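Local structure of branched-chain-amino-acid aminotransferase (Pseudomonas sp. UW4, 6JIF) at residues T236-V241 / V256-P261; S271-A276 / M282-G287; N245-G248 / K254-T257; S190-A195 / G216-K221. The protein catalyses the pyridoxal-5'-phosphate-dependent transfer of amino groups between branched-chain amino acids and 2-oxo acids. All blocks are in the same frame, centred on the assembly; numbering follows the deposited sequence.

Interaction 1. Residues T236-V241 / V256-P261; sequences TKIEEV and VTPNSP. With PLP (pyridoxal-5'-phosphate), chain D.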
loop_
_atom_site.group_PDB
_atom_site.type_symbol
_atom_site.label_atom_id
_atom_site.label_comp_id
_atom_site.label_asym_id
_atom_site.label_seq_id
_atom_site.Cartn_x
_atom_site.Cartn_y
_atom_site.Cartn_z
ATOM N N THR B 236 8.367 -21.543 -1.375
ATOM C CA THR B 236 9.182 -22.528 -2.081
ATOM C C THR B 236 9.633 -22.096 -3.470
ATOM O O THR B 236 10.466 -22.795 -4.061
ATOM C CB THR B 236 8.431 -23.867 -2.192
ATOM O OG1 THR B 236 7.208 -23.703 -2.917
ATOM C CG2 THR B 236 8.196 -24.428 -0.795
ATOM N N LYS B 237 9.112 -20.990 -4.000
ATOM C CA LYS B 237 9.337 -20.600 -5.397
ATOM C C LYS B 237 9.723 -19.129 -5.485
ATOM O O LYS B 237 9.137 -18.295 -4.803
ATOM C CB LYS B 237 8.043 -20.865 -6.233
ATOM C CG LYS B 237 7.727 -22.331 -6.429
ATOM C CD LYS B 237 6.263 -22.565 -6.916
ATOM C CE LYS B 237 5.266 -22.174 -5.851
ATOM N NZ LYS B 237 3.859 -22.726 -6.079
ATOM N N ILE B 238 10.709 -18.797 -6.323
ATOM C CA ILE B 238 11.092 -17.394 -6.503
ATOM C C ILE B 238 9.997 -16.628 -7.223
ATOM O O ILE B 238 9.439 -17.098 -8.218
ATOM C CB ILE B 238 12.396 -17.317 -7.313
ATOM C CG1 ILE B 238 13.515 -17.943 -6.484
ATOM C CG2 ILE B 238 12.756 -15.851 -7.703
ATOM C CD1 ILE B 238 14.844 -18.081 -7.234
ATOM N N GLU B 239 9.711 -15.425 -6.744
ATOM C CA GLU B 239 8.769 -14.525 -7.404
ATOM C C GLU B 239 9.400 -13.236 -7.897
ATOM O O GLU B 239 9.177 -12.865 -9.047
ATOM C CB GLU B 239 7.620 -14.206 -6.473
ATOM C CG GLU B 239 6.811 -15.434 -6.134
ATOM C CD GLU B 239 5.305 -15.166 -6.210
ATOM O OE1 GLU B 239 4.904 -13.996 -5.970
ATOM O OE2 GLU B 239 4.550 -16.133 -6.522
ATOM N N GLU B 240 10.188 -12.535 -7.063
ATOM C CA GLU B 240 10.695 -11.225 -7.461
ATOM C C GLU B 240 12.058 -10.994 -6.843
ATOM O O GLU B 240 12.342 -11.458 -5.739
ATOM C CB GLU B 240 9.813 -10.032 -7.026
ATOM C CG GLU B 240 8.385 -10.052 -7.543
ATOM C CD GLU B 240 8.273 -9.521 -8.948
ATOM O OE1 GLU B 240 9.326 -9.210 -9.573
ATOM O OE2 GLU B 240 7.131 -9.382 -9.418
ATOM N N VAL B 241 12.867 -10.182 -7.529
ATOM C CA VAL B 241 14.212 -9.832 -7.025
ATOM C C VAL B 241 14.143 -8.345 -6.723
ATOM O O VAL B 241 14.210 -7.528 -7.655
ATOM C CB VAL B 241 15.305 -10.152 -8.049
ATOM C CG1 VAL B 241 16.736 -9.758 -7.534
ATOM C CG2 VAL B 241 15.263 -11.623 -8.453
ATOM N N VAL B 256 14.289 -18.832 -18.269
ATOM C CA VAL B 256 13.207 -19.265 -17.367
ATOM C C VAL B 256 12.813 -18.107 -16.462
ATOM O O VAL B 256 13.659 -17.471 -15.835
ATOM C CB VAL B 256 13.636 -20.493 -16.553
ATOM C CG1 VAL B 256 12.515 -20.964 -15.687
ATOM C CG2 VAL B 256 14.074 -21.597 -17.515
ATOM N N THR B 257 11.510 -17.844 -16.367
ATOM C CA THR B 257 11.095 -16.773 -15.463
ATOM C C THR B 257 9.806 -17.168 -14.728
ATOM O O THR B 257 8.977 -17.925 -15.265
ATOM C CB THR B 257 10.973 -15.450 -16.268
ATOM O OG1 THR B 257 10.810 -14.344 -15.370
ATOM C CG2 THR B 257 9.794 -15.514 -17.260
ATOM N N PRO B 258 9.634 -16.715 -13.471
ATOM C CA PRO B 258 8.446 -17.107 -12.697
ATOM C C PRO B 258 7.132 -16.658 -13.296
ATOM O O PRO B 258 7.031 -15.602 -13.915
ATOM C CB PRO B 258 8.661 -16.418 -11.327
ATOM C CG PRO B 258 10.218 -16.379 -11.184
ATOM C CD PRO B 258 10.630 -16.032 -12.629
ATOM N N ASN B 259 6.112 -17.486 -13.069
ATOM C CA ASN B 259 4.745 -17.201 -13.485
ATOM C C ASN B 259 3.863 -17.498 -12.285
ATOM O O ASN B 259 3.904 -18.610 -11.757
ATOM C CB ASN B 259 4.388 -18.096 -14.675
ATOM C CG ASN B 259 3.004 -17.841 -15.206
ATOM O OD1 ASN B 259 2.455 -16.783 -15.016
ATOM N ND2 ASN B 259 2.474 -18.799 -15.925
ATOM N N SER B 260 3.134 -16.505 -11.807
ATOM C CA SER B 260 2.186 -16.737 -10.718
ATOM C C SER B 260 1.274 -15.525 -10.638
ATOM O O SER B 260 1.629 -14.447 -11.151
ATOM C CB SER B 260 2.909 -16.941 -9.385
ATOM O OG SER B 260 2.924 -15.754 -8.611
ATOM N N PRO B 261 0.123 -15.662 -9.990
ATOM C CA PRO B 261 -0.802 -14.512 -9.912
ATOM C C PRO B 261 -0.242 -13.313 -9.149
ATOM O O PRO B 261 -0.777 -12.207 -9.336
ATOM C CB PRO B 261 -2.037 -15.093 -9.204
ATOM C CG PRO B 261 -1.974 -16.616 -9.455
ATOM C CD PRO B 261 -0.470 -16.918 -9.515
HETATM N N1 PLP D . 9.021 -6.526 -10.384
HETATM C C2 PLP D . 8.401 -5.643 -9.552
HETATM C C2A PLP D . 7.983 -6.160 -8.211
HETATM C C3 PLP D . 8.123 -4.342 -9.972
HETATM O O3 PLP D . 7.448 -3.490 -9.137
HETATM C C4 PLP D . 8.536 -3.918 -11.262
HETATM C C4A PLP D . 8.085 -2.588 -11.837
HETATM C C5 PLP D . 9.194 -4.866 -12.069
HETATM C C6 PLP D . 9.400 -6.135 -11.619
HETATM C C5A PLP D . 9.763 -4.576 -13.422
HETATM O O4P PLP D . 8.808 -4.053 -14.266
HETATM P P PLP D . 9.290 -3.280 -15.574
HETATM O O1P PLP D . 10.207 -4.167 -16.381
HETATM O O2P PLP D . 7.961 -3.056 -16.310
HETATM O O3P PLP D . 10.025 -1.989 -15.224
#

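Interaction 2. Residues S271-A276 / M282-G287; sequences SLIELA and MEVVEG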
loop_
_atom_site.group_PDB
_atom_site.type_symbol
_atom_site.label_atom_id
_atom_site.label_comp_id
_atom_site.label_asym_id
_atom_site.label_seq_id
_atom_site.Cartn_x
_atom_site.Cartn_y
_atom_site.Cartn_z
ATOM N N SER B 271 9.836 -7.921 -22.902
ATOM C CA SER B 271 10.726 -7.591 -23.997
ATOM C C SER B 271 11.809 -8.641 -24.160
ATOM O O SER B 271 12.158 -9.022 -25.283
ATOM C CB SER B 271 11.315 -6.196 -23.757
ATOM O OG SER B 271 10.272 -5.201 -23.809
ATOM N N LEU B 272 12.421 -9.066 -23.046
ATOM C CA LEU B 272 13.442 -10.114 -23.116
ATOM C C LEU B 272 12.841 -11.426 -23.608
ATOM O O LEU B 272 13.476 -12.152 -24.380
ATOM C CB LEU B 272 14.094 -10.292 -21.728
ATOM C CG LEU B 272 14.941 -9.104 -21.251
ATOM C CD1 LEU B 272 15.482 -9.296 -19.841
ATOM C CD2 LEU B 272 16.126 -8.923 -22.242
ATOM N N ILE B 273 11.620 -11.765 -23.175
ATOM C CA ILE B 273 10.985 -12.995 -23.665
ATOM C C ILE B 273 10.821 -12.931 -25.172
ATOM O O ILE B 273 11.135 -13.890 -25.890
ATOM C CB ILE B 273 9.651 -13.260 -22.936
ATOM C CG1 ILE B 273 9.926 -13.721 -21.496
ATOM C CG2 ILE B 273 8.793 -14.310 -23.678
ATOM C CD1 ILE B 273 8.711 -13.718 -20.572
ATOM N N GLU B 274 10.338 -11.783 -25.676
ATOM C CA GLU B 274 10.104 -11.640 -27.113
ATOM C C GLU B 274 11.418 -11.624 -27.890
ATOM O O GLU B 274 11.515 -12.231 -28.960
ATOM C CB GLU B 274 9.257 -10.384 -27.372
ATOM C CG GLU B 274 7.774 -10.715 -26.967
ATOM C CD GLU B 274 6.745 -9.569 -26.816
ATOM O OE1 GLU B 274 7.076 -8.418 -26.475
ATOM O OE2 GLU B 274 5.531 -9.892 -26.969
ATOM N N LEU B 275 12.459 -10.964 -27.364
ATOM C CA LEU B 275 13.723 -10.946 -28.098
ATOM C C LEU B 275 14.377 -12.315 -28.061
ATOM O O LEU B 275 14.938 -12.759 -29.053
ATOM C CB LEU B 275 14.679 -9.890 -27.545
ATOM C CG LEU B 275 14.232 -8.447 -27.800
ATOM C CD1 LEU B 275 15.088 -7.534 -26.919
ATOM C CD2 LEU B 275 14.338 -8.059 -29.295
ATOM N N ALA B 276 14.297 -13.001 -26.913
ATOM C CA ALA B 276 14.820 -14.351 -26.810
ATOM C C ALA B 276 14.175 -15.250 -27.850
ATOM O O ALA B 276 14.861 -16.003 -28.537
ATOM C CB ALA B 276 14.548 -14.908 -25.383
ATOM N N MET B 282 16.185 -18.473 -28.824
ATOM C CA MET B 282 16.126 -19.127 -27.514
ATOM C C MET B 282 14.726 -19.650 -27.167
ATOM O O MET B 282 13.706 -19.120 -27.625
ATOM C CB MET B 282 16.587 -18.174 -26.409
ATOM C CG MET B 282 18.043 -17.758 -26.561
ATOM S SD MET B 282 18.431 -16.491 -25.327
ATOM C CE MET B 282 18.430 -17.515 -23.877
ATOM N N GLU B 283 14.689 -20.702 -26.339
ATOM C CA GLU B 283 13.450 -21.215 -25.733
ATOM C C GLU B 283 13.159 -20.462 -24.441
ATOM O O GLU B 283 14.085 -20.121 -23.698
ATOM C CB GLU B 283 13.563 -22.717 -25.445
ATOM C CG GLU B 283 12.992 -23.614 -26.517
ATOM C CD GLU B 283 13.818 -24.855 -26.781
ATOM O OE1 GLU B 283 14.810 -25.105 -26.041
ATOM O OE2 GLU B 283 13.486 -25.583 -27.749
ATOM N N VAL B 284 11.877 -20.184 -24.189
ATOM C CA VAL B 284 11.440 -19.523 -22.962
ATOM C C VAL B 284 10.540 -20.463 -22.192
ATOM O O VAL B 284 9.708 -21.148 -22.789
ATOM C CB VAL B 284 10.710 -18.204 -23.280
ATOM C CG1 VAL B 284 10.032 -17.672 -21.983
ATOM C CG2 VAL B 284 11.722 -17.236 -23.747
ATOM N N VAL B 285 10.742 -20.528 -20.878
ATOM C CA VAL B 285 9.833 -21.206 -19.951
ATOM C C VAL B 285 9.317 -20.198 -18.927
ATOM O O VAL B 285 10.107 -19.559 -18.225
ATOM C CB VAL B 285 10.536 -22.366 -19.228
ATOM C CG1 VAL B 285 9.555 -23.012 -18.286
ATOM C CG2 VAL B 285 11.131 -23.376 -20.232
ATOM N N GLU B 286 7.990 -20.080 -18.815
ATOM C CA GLU B 286 7.352 -19.318 -17.751
ATOM C C GLU B 286 6.694 -20.300 -16.797
ATOM O O GLU B 286 5.748 -20.994 -17.166
ATOM C CB GLU B 286 6.344 -18.328 -18.305
ATOM C CG GLU B 286 6.970 -17.302 -19.210
ATOM C CD GLU B 286 5.912 -16.349 -19.711
ATOM O OE1 GLU B 286 5.233 -15.726 -18.847
ATOM O OE2 GLU B 286 5.728 -16.260 -20.942
ATOM N N GLY B 287 7.227 -20.411 -15.593
ATOM C CA GLY B 287 6.685 -21.460 -14.744
ATOM C C GLY B 287 7.156 -21.375 -13.300
ATOM O O GLY B 287 7.404 -20.275 -12.811
#

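Interaction 3. Residues N245-G248 / K254-T257; sequences NFFG and KFVT. With PLP (pyridoxal-5'-phosphate), chain D.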
loop_
_atom_site.group_PDB
_atom_site.type_symbol
_atom_site.label_atom_id
_atom_site.label_comp_id
_atom_site.label_asym_id
_atom_site.label_seq_id
_atom_site.Cartn_x
_atom_site.Cartn_y
_atom_site.Cartn_z
ATOM N N ASN B 245 12.073 -8.358 -12.055
ATOM C CA ASN B 245 11.730 -9.758 -12.270
ATOM C C ASN B 245 12.983 -10.620 -12.272
ATOM O O ASN B 245 14.087 -10.134 -12.566
ATOM C CB ASN B 245 11.004 -9.953 -13.582
ATOM C CG ASN B 245 9.621 -9.333 -13.551
ATOM O OD1 ASN B 245 9.316 -8.455 -14.339
ATOM N ND2 ASN B 245 8.830 -9.735 -12.580
ATOM N N PHE B 246 12.811 -11.910 -11.926
ATOM C CA PHE B 246 13.910 -12.882 -11.942
ATOM C C PHE B 246 13.947 -13.584 -13.295
ATOM O O PHE B 246 12.910 -13.860 -13.884
ATOM C CB PHE B 246 13.714 -13.936 -10.843
ATOM C CG PHE B 246 14.740 -15.041 -10.851
ATOM C CD1 PHE B 246 15.954 -14.884 -10.169
ATOM C CD2 PHE B 246 14.503 -16.241 -11.508
ATOM C CE1 PHE B 246 16.936 -15.887 -10.167
ATOM C CE2 PHE B 246 15.480 -17.285 -11.474
ATOM C CZ PHE B 246 16.689 -17.091 -10.833
ATOM N N PHE B 247 15.137 -13.879 -13.787
ATOM C CA PHE B 247 15.245 -14.885 -14.832
ATOM C C PHE B 247 16.463 -15.764 -14.534
ATOM O O PHE B 247 17.437 -15.325 -13.907
ATOM C CB PHE B 247 15.292 -14.264 -16.241
ATOM C CG PHE B 247 16.546 -13.497 -16.523
ATOM C CD1 PHE B 247 17.703 -14.148 -16.973
ATOM C CD2 PHE B 247 16.607 -12.135 -16.285
ATOM C CE1 PHE B 247 18.878 -13.429 -17.218
ATOM C CE2 PHE B 247 17.791 -11.421 -16.490
ATOM C CZ PHE B 247 18.932 -12.072 -16.964
ATOM N N GLY B 248 16.352 -17.028 -14.921
ATOM C CA GLY B 248 17.476 -17.943 -14.898
ATOM C C GLY B 248 17.718 -18.459 -16.305
ATOM O O GLY B 248 16.799 -18.542 -17.106
ATOM N N LYS B 254 17.784 -22.379 -21.782
ATOM C CA LYS B 254 16.422 -21.851 -21.784
ATOM C C LYS B 254 16.355 -20.653 -20.863
ATOM O O LYS B 254 16.973 -20.662 -19.788
ATOM C CB LYS B 254 15.426 -22.916 -21.309
ATOM C CG LYS B 254 15.461 -24.159 -22.162
ATOM C CD LYS B 254 14.391 -25.134 -21.763
ATOM C CE LYS B 254 14.526 -26.416 -22.612
ATOM N NZ LYS B 254 13.703 -27.485 -22.016
ATOM N N PHE B 255 15.562 -19.640 -21.265
ATOM C CA PHE B 255 15.321 -18.445 -20.456
ATOM C C PHE B 255 14.103 -18.748 -19.597
ATOM O O PHE B 255 13.018 -18.993 -20.138
ATOM C CB PHE B 255 15.098 -17.245 -21.368
ATOM C CG PHE B 255 14.788 -15.939 -20.659
ATOM C CD1 PHE B 255 13.479 -15.669 -20.207
ATOM C CD2 PHE B 255 15.775 -14.968 -20.470
ATOM C CE1 PHE B 255 13.174 -14.444 -19.589
ATOM C CE2 PHE B 255 15.496 -13.757 -19.851
ATOM C CZ PHE B 255 14.176 -13.481 -19.414
ATOM N N VAL B 256 14.289 -18.832 -18.269
ATOM C CA VAL B 256 13.207 -19.265 -17.367
ATOM C C VAL B 256 12.813 -18.107 -16.462
ATOM O O VAL B 256 13.659 -17.471 -15.835
ATOM C CB VAL B 256 13.636 -20.493 -16.553
ATOM C CG1 VAL B 256 12.515 -20.964 -15.687
ATOM C CG2 VAL B 256 14.074 -21.597 -17.515
ATOM N N THR B 257 11.510 -17.844 -16.367
ATOM C CA THR B 257 11.095 -16.773 -15.463
ATOM C C THR B 257 9.806 -17.168 -14.728
ATOM O O THR B 257 8.977 -17.925 -15.265
ATOM C CB THR B 257 10.973 -15.450 -16.268
ATOM O OG1 THR B 257 10.810 -14.344 -15.370
ATOM C CG2 THR B 257 9.794 -15.514 -17.260
HETATM N N1 PLP D . 9.021 -6.526 -10.384
HETATM C C2 PLP D . 8.401 -5.643 -9.552
HETATM C C2A PLP D . 7.983 -6.160 -8.211
HETATM C C3 PLP D . 8.123 -4.342 -9.972
HETATM O O3 PLP D . 7.448 -3.490 -9.137
HETATM C C4 PLP D . 8.536 -3.918 -11.262
HETATM C C4A PLP D . 8.085 -2.588 -11.837
HETATM C C5 PLP D . 9.194 -4.866 -12.069
HETATM C C6 PLP D . 9.400 -6.135 -11.619
HETATM C C5A PLP D . 9.763 -4.576 -13.422
HETATM O O4P PLP D . 8.808 -4.053 -14.266
HETATM P P PLP D . 9.290 -3.280 -15.574
HETATM O O1P PLP D . 10.207 -4.167 -16.381
HETATM O O2P PLP D . 7.961 -3.056 -16.310
HETATM O O3P PLP D . 10.025 -1.989 -15.224
#

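Interaction 4. Residues S190-A195 / G216-K221; sequences SSYDRA and GSKAKK. With PLP (pyridoxal-5'-phosphate), chain D.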
loop_
_atom_site.group_PDB
_atom_site.type_symbol
_atom_site.label_atom_id
_atom_site.label_comp_id
_atom_site.label_asym_id
_atom_site.label_seq_id
_atom_site.Cartn_x
_atom_site.Cartn_y
_atom_site.Cartn_z
ATOM N N SER B 190 14.328 -13.415 1.387
ATOM C CA SER B 190 13.673 -12.794 2.525
ATOM C C SER B 190 12.582 -13.703 3.077
ATOM O O SER B 190 11.966 -14.473 2.345
ATOM C CB SER B 190 13.046 -11.458 2.112
ATOM O OG SER B 190 12.344 -10.880 3.211
ATOM N N SER B 191 12.353 -13.607 4.380
ATOM C CA SER B 191 11.225 -14.302 5.002
ATOM C C SER B 191 9.946 -13.498 4.916
ATOM O O SER B 191 8.859 -14.028 5.239
ATOM C CB SER B 191 11.536 -14.586 6.447
ATOM O OG SER B 191 11.585 -13.371 7.156
ATOM N N TYR B 192 10.038 -12.264 4.444
ATOM C CA TYR B 192 8.855 -11.412 4.390
ATOM C C TYR B 192 8.193 -11.474 3.028
ATOM O O TYR B 192 8.737 -12.024 2.086
ATOM C CB TYR B 192 9.244 -9.972 4.739
ATOM C CG TYR B 192 9.675 -9.854 6.204
ATOM C CD1 TYR B 192 8.745 -9.774 7.212
ATOM C CD2 TYR B 192 11.018 -9.832 6.545
ATOM C CE1 TYR B 192 9.135 -9.707 8.557
ATOM C CE2 TYR B 192 11.418 -9.718 7.859
ATOM C CZ TYR B 192 10.492 -9.656 8.856
ATOM O OH TYR B 192 10.938 -9.554 10.158
ATOM N N ASP B 193 6.970 -10.904 2.917
ATOM C CA ASP B 193 6.243 -10.916 1.644
ATOM C C ASP B 193 6.021 -9.512 1.074
ATOM O O ASP B 193 5.543 -8.631 1.783
ATOM C CB ASP B 193 4.844 -11.562 1.812
ATOM C CG ASP B 193 4.885 -13.006 2.330
ATOM O OD1 ASP B 193 5.657 -13.818 1.767
ATOM O OD2 ASP B 193 4.121 -13.329 3.281
ATOM N N ARG B 194 6.279 -9.314 -0.216
ATOM C CA ARG B 194 5.866 -8.052 -0.843
ATOM C C ARG B 194 4.379 -8.061 -1.172
ATOM O O ARG B 194 3.771 -6.982 -1.307
ATOM C CB ARG B 194 6.649 -7.732 -2.136
ATOM C CG ARG B 194 6.653 -8.868 -3.171
ATOM C CD ARG B 194 7.226 -8.425 -4.543
ATOM N NE ARG B 194 6.322 -7.510 -5.261
ATOM C CZ ARG B 194 5.307 -7.900 -6.054
ATOM N NH1 ARG B 194 5.058 -9.193 -6.288
ATOM N NH2 ARG B 194 4.576 -6.971 -6.684
ATOM N N ALA B 195 3.789 -9.238 -1.347
ATOM C CA ALA B 195 2.391 -9.254 -1.774
ATOM C C ALA B 195 1.748 -10.541 -1.303
ATOM O O ALA B 195 2.419 -11.548 -1.081
ATOM C CB ALA B 195 2.241 -9.138 -3.304
ATOM N N GLY B 216 13.667 -5.052 2.285
ATOM C CA GLY B 216 14.761 -4.556 1.469
ATOM C C GLY B 216 15.832 -3.956 2.334
ATOM O O GLY B 216 17.011 -4.190 2.118
ATOM N N SER B 217 15.422 -3.225 3.369
ATOM C CA SER B 217 16.368 -2.598 4.278
ATOM C C SER B 217 17.175 -3.645 5.041
ATOM O O SER B 217 18.387 -3.485 5.248
ATOM C CB SER B 217 15.592 -1.693 5.244
ATOM O OG SER B 217 16.527 -0.894 5.945
ATOM N N LYS B 218 16.513 -4.742 5.438
ATOM C CA LYS B 218 17.178 -5.811 6.175
ATOM C C LYS B 218 18.192 -6.541 5.299
ATOM O O LYS B 218 19.292 -6.866 5.767
ATOM C CB LYS B 218 16.135 -6.761 6.760
ATOM C CG LYS B 218 15.637 -6.253 8.093
ATOM C CD LYS B 218 14.678 -7.188 8.744
ATOM C CE LYS B 218 14.528 -6.804 10.220
ATOM N NZ LYS B 218 13.257 -7.355 10.789
ATOM N N ALA B 219 17.859 -6.793 4.025
ATOM C CA ALA B 219 18.842 -7.380 3.120
ATOM C C ALA B 219 20.021 -6.436 2.903
ATOM O O ALA B 219 21.172 -6.870 2.846
ATOM C CB ALA B 219 18.173 -7.739 1.777
ATOM N N LYS B 220 19.765 -5.145 2.740
ATOM C CA LYS B 220 20.892 -4.232 2.534
ATOM C C LYS B 220 21.731 -4.057 3.806
ATOM O O LYS B 220 22.960 -3.868 3.736
ATOM C CB LYS B 220 20.369 -2.900 2.020
ATOM C CG LYS B 220 19.859 -3.035 0.576
ATOM C CD LYS B 220 18.914 -1.905 0.198
ATOM C CE LYS B 220 18.344 -2.114 -1.222
ATOM N NZ LYS B 220 17.004 -1.472 -1.470
ATOM N N LYS B 221 21.111 -4.087 4.981
ATOM C CA LYS B 221 21.924 -4.010 6.197
ATOM C C LYS B 221 22.816 -5.230 6.337
ATOM O O LYS B 221 23.920 -5.126 6.909
ATOM C CB LYS B 221 21.046 -3.864 7.442
ATOM C CG LYS B 221 20.373 -2.470 7.588
ATOM C CD LYS B 221 21.406 -1.384 7.947
ATOM C CE LYS B 221 21.314 -0.130 7.051
ATOM N NZ LYS B 221 22.038 -0.273 5.722
HETATM N N1 PLP D . 9.021 -6.526 -10.384
HETATM C C2 PLP D . 8.401 -5.643 -9.552
HETATM C C2A PLP D . 7.983 -6.160 -8.211
HETATM C C3 PLP D . 8.123 -4.342 -9.972
HETATM O O3 PLP D . 7.448 -3.490 -9.137
HETATM C C4 PLP D . 8.536 -3.918 -11.262
HETATM C C4A PLP D . 8.085 -2.588 -11.837
HETATM C C5 PLP D . 9.194 -4.866 -12.069
HETATM C C6 PLP D . 9.400 -6.135 -11.619
HETATM C C5A PLP D . 9.763 -4.576 -13.422
HETATM O O4P PLP D . 8.808 -4.053 -14.266
HETATM P P PLP D . 9.290 -3.280 -15.574
HETATM O O1P PLP D . 10.207 -4.167 -16.381
HETATM O O2P PLP D . 7.961 -3.056 -16.310
HETATM O O3P PLP D . 10.025 -1.989 -15.224
#

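Interaction 1. Residues T236-V241 / V256-P261
Ile238 meets Pro258 mainly through its backbone: the carbonyl O lies 3.1 Å from CG of the proline ring, with Pro258 CB also close to it. The side chains add a looser apolar touch, Ile238 CG2 facing the same CG at 4.3 Å and lying between the proline and Phe246, and the isoleucine also packs on Ile228 and Leu230. One step on, Glu239 carries the polar part of the contact. Its CG stands beside the backbone N and anti to the carbonyl carbon (chi1 -64°), and a bend at chi2 then brings the carboxylate round to Ser260. The serine OG donates to Glu239 OE2 over 2.7 Å, arriving from above the carboxylate plane, 47° out of it. The other oxygen, OE1, is hydrogen-bonded to the hydroxyl of Ser262, and Ser260 OG also bonds to the backbone N of Ser262, so this buried acid ties down the loop after strand 255-258. Replacing Glu239 with alanine is likely to leave the hydroxyls of Ser260 and Ser262 without their carboxylate mate and the loop freer to shift. Glu240 heads into the cofactor pocket, where its OE1 comes to 2.8 Å from N1 of the pyridoxal-5'-phosphate ring; OE2 is fixed by the backbone N of Leu264. Glu239 and Glu240 both lie opposite Tyr229 of strand 227-230, a classic beta bulge, and, as in the class IV (fold-type IV) aminotransferases, a glutamate faces the pyridine nitrogen.

Interaction 2. Residues S271-A276 / M282-G287
Val284 projects as a forked bump into the hollow between Ile273 and Ala276, residues one helical turn apart on the face of helix 267-278 that looks at the strand. CG1, anti to the backbone N, packs on the isoleucine, 4.0 Å from Ile273 CG2 and about as far from its CG1; the two side chains cross at about a right angle, so the valine fork sits across the isoleucine branch. Val284 CG2 is wedged between Ile273 and Ala276, 4.0 Å from Ala276 CB and close to both CG2 and the carbonyl O of Ile273. The single methyl of Ala276 lets Val284 CG2 and Met282 CB both approach it to 4.0 Å. These residues join the last two elements of a beta-alpha-beta crossover, in which strand 255-258 leads into helix 267-278 and strand 284-287 returns to lie parallel to the first; the helix and strand segments run at 145° to each other. At the Ala276 end of the hollow the chain is pinned by a hydrogen bond from Met282 N to Ala276 O, 2.8 Å long with an N-H...O angle of 160°, the donor tilted 31° from the carbonyl plane. That bond keeps Met282 CB, and more loosely SD, by the alanine, and the methionine side chain also packs on Val333 of helix 332-346. At the other end, Ile273 CD1 lies 3.9 Å from the carboxylate carbon CD of Glu286, whose chain reaches over the isoleucine tip from the exposed margin.

Interaction 3. Residues N245-G248 / K254-T257
Thr257 OG1 donates to the carbonyl O of Phe246 over 2.6 Å, approaching nearly along the C=O axis. This short side-chain bond lies beside the backbone ladder of the beta hairpin formed by strands 245-250 and 255-258. There Gly248 and Val256 are an antiparallel hydrogen-bonded pair, Gly248 N donating to Val256 O (2.9 Å) and Val256 N to Gly248 O (2.8 Å). Val256 O also receives a CA-H...O contact from Phe247 CA. At the start of the first strand, Asn245 reaches the cofactor, its backbone N lying 3.5 Å from C6 of the pyridine ring. Packing concentrates on two phenylalanines. With CG between the backbone N and the carbonyl carbon (chi1 68°), the Phe247 ring is set beside that of Phe255; the planes lie within 13° of each other but are strongly displaced, with little ring overlap and centroids 5.0 Å apart. An alanine at Phe247 would keep the CB but is likely to open a gap beside Phe255, leaving that ring freer to tilt. Phe255 also packs on Leu272 and Ile273 of helix 267-278. Over one face of the Phe255 ring sits Phe247 CB, 3.5 Å from CZ.

Interaction 4. Residues S190-A195 / G216-K221
Tyr192 and Lys218 touch at the surface end of the loop that carries Arg194 into the pyridoxal-5'-phosphate pocket. The bond between them is weak: Lys218 NZ donates to Tyr192 OH at 3.3 Å. The lysine chain runs out extended beyond CG and approaches the phenol obliquely, so the ammonium is near the hydroxyl and the adjoining ring carbons CZ and CE2. The tyrosine is better anchored at its base. Ser190 OG accepts from Tyr192 N at 3.0 Å, closing an ST turn, and Ser191 OG stands above one face of the ring, offset toward its rim. Two residues further on, Arg194 turns inward. Its CG sits between the backbone N and the carbonyl carbon (chi1 52°), and a bend at chi3 lays the guanidinium beside the cofactor, whose methyl C2A lies over one face, 3.6 Å from Arg194 NE. The terminal guanidinium nitrogens are held by backbone carbonyls, NH1 by Ser262 O and NH2 by Gly201 O, and NH1 also makes a long, weak ion pair with Glu240. Asp193, between the two, bonds to His235 and to the backbone N of Gln198 of the second subunit. Overall the loop leaves strand 185-189 and passes alongside helix 206-221, with Tyr192 packed on Met214 and Pro215 of that helix and on Arg109 of the second subunit, while Ser190 is hydrogen-bonded through its backbone to Ile228 of strand 227-230.

In the fold
Along the chain interaction 4 comes first, interactions 1 and 3 then end on the same strand 255-258, and interaction 2 follows. Interactions 1, 2 and 3 are neighbours: the centre of interaction 3 is 9 Å from that of interaction 1 and 8 Å from that of interaction 2. Strand 255-258 links them, lying between strands 245-250 and 284-287 of one mixed sheet. Interaction 4 stands apart, its centre 28 Å from that of interaction 2, yet Arg194 packs against Glu240 of interaction 1. Interactions 1, 3 and 4 each contribute one residue to the cofactor pocket; interaction 2 makes no contribution to it, the side chain of Ile273 being about 11 Å from the cofactor.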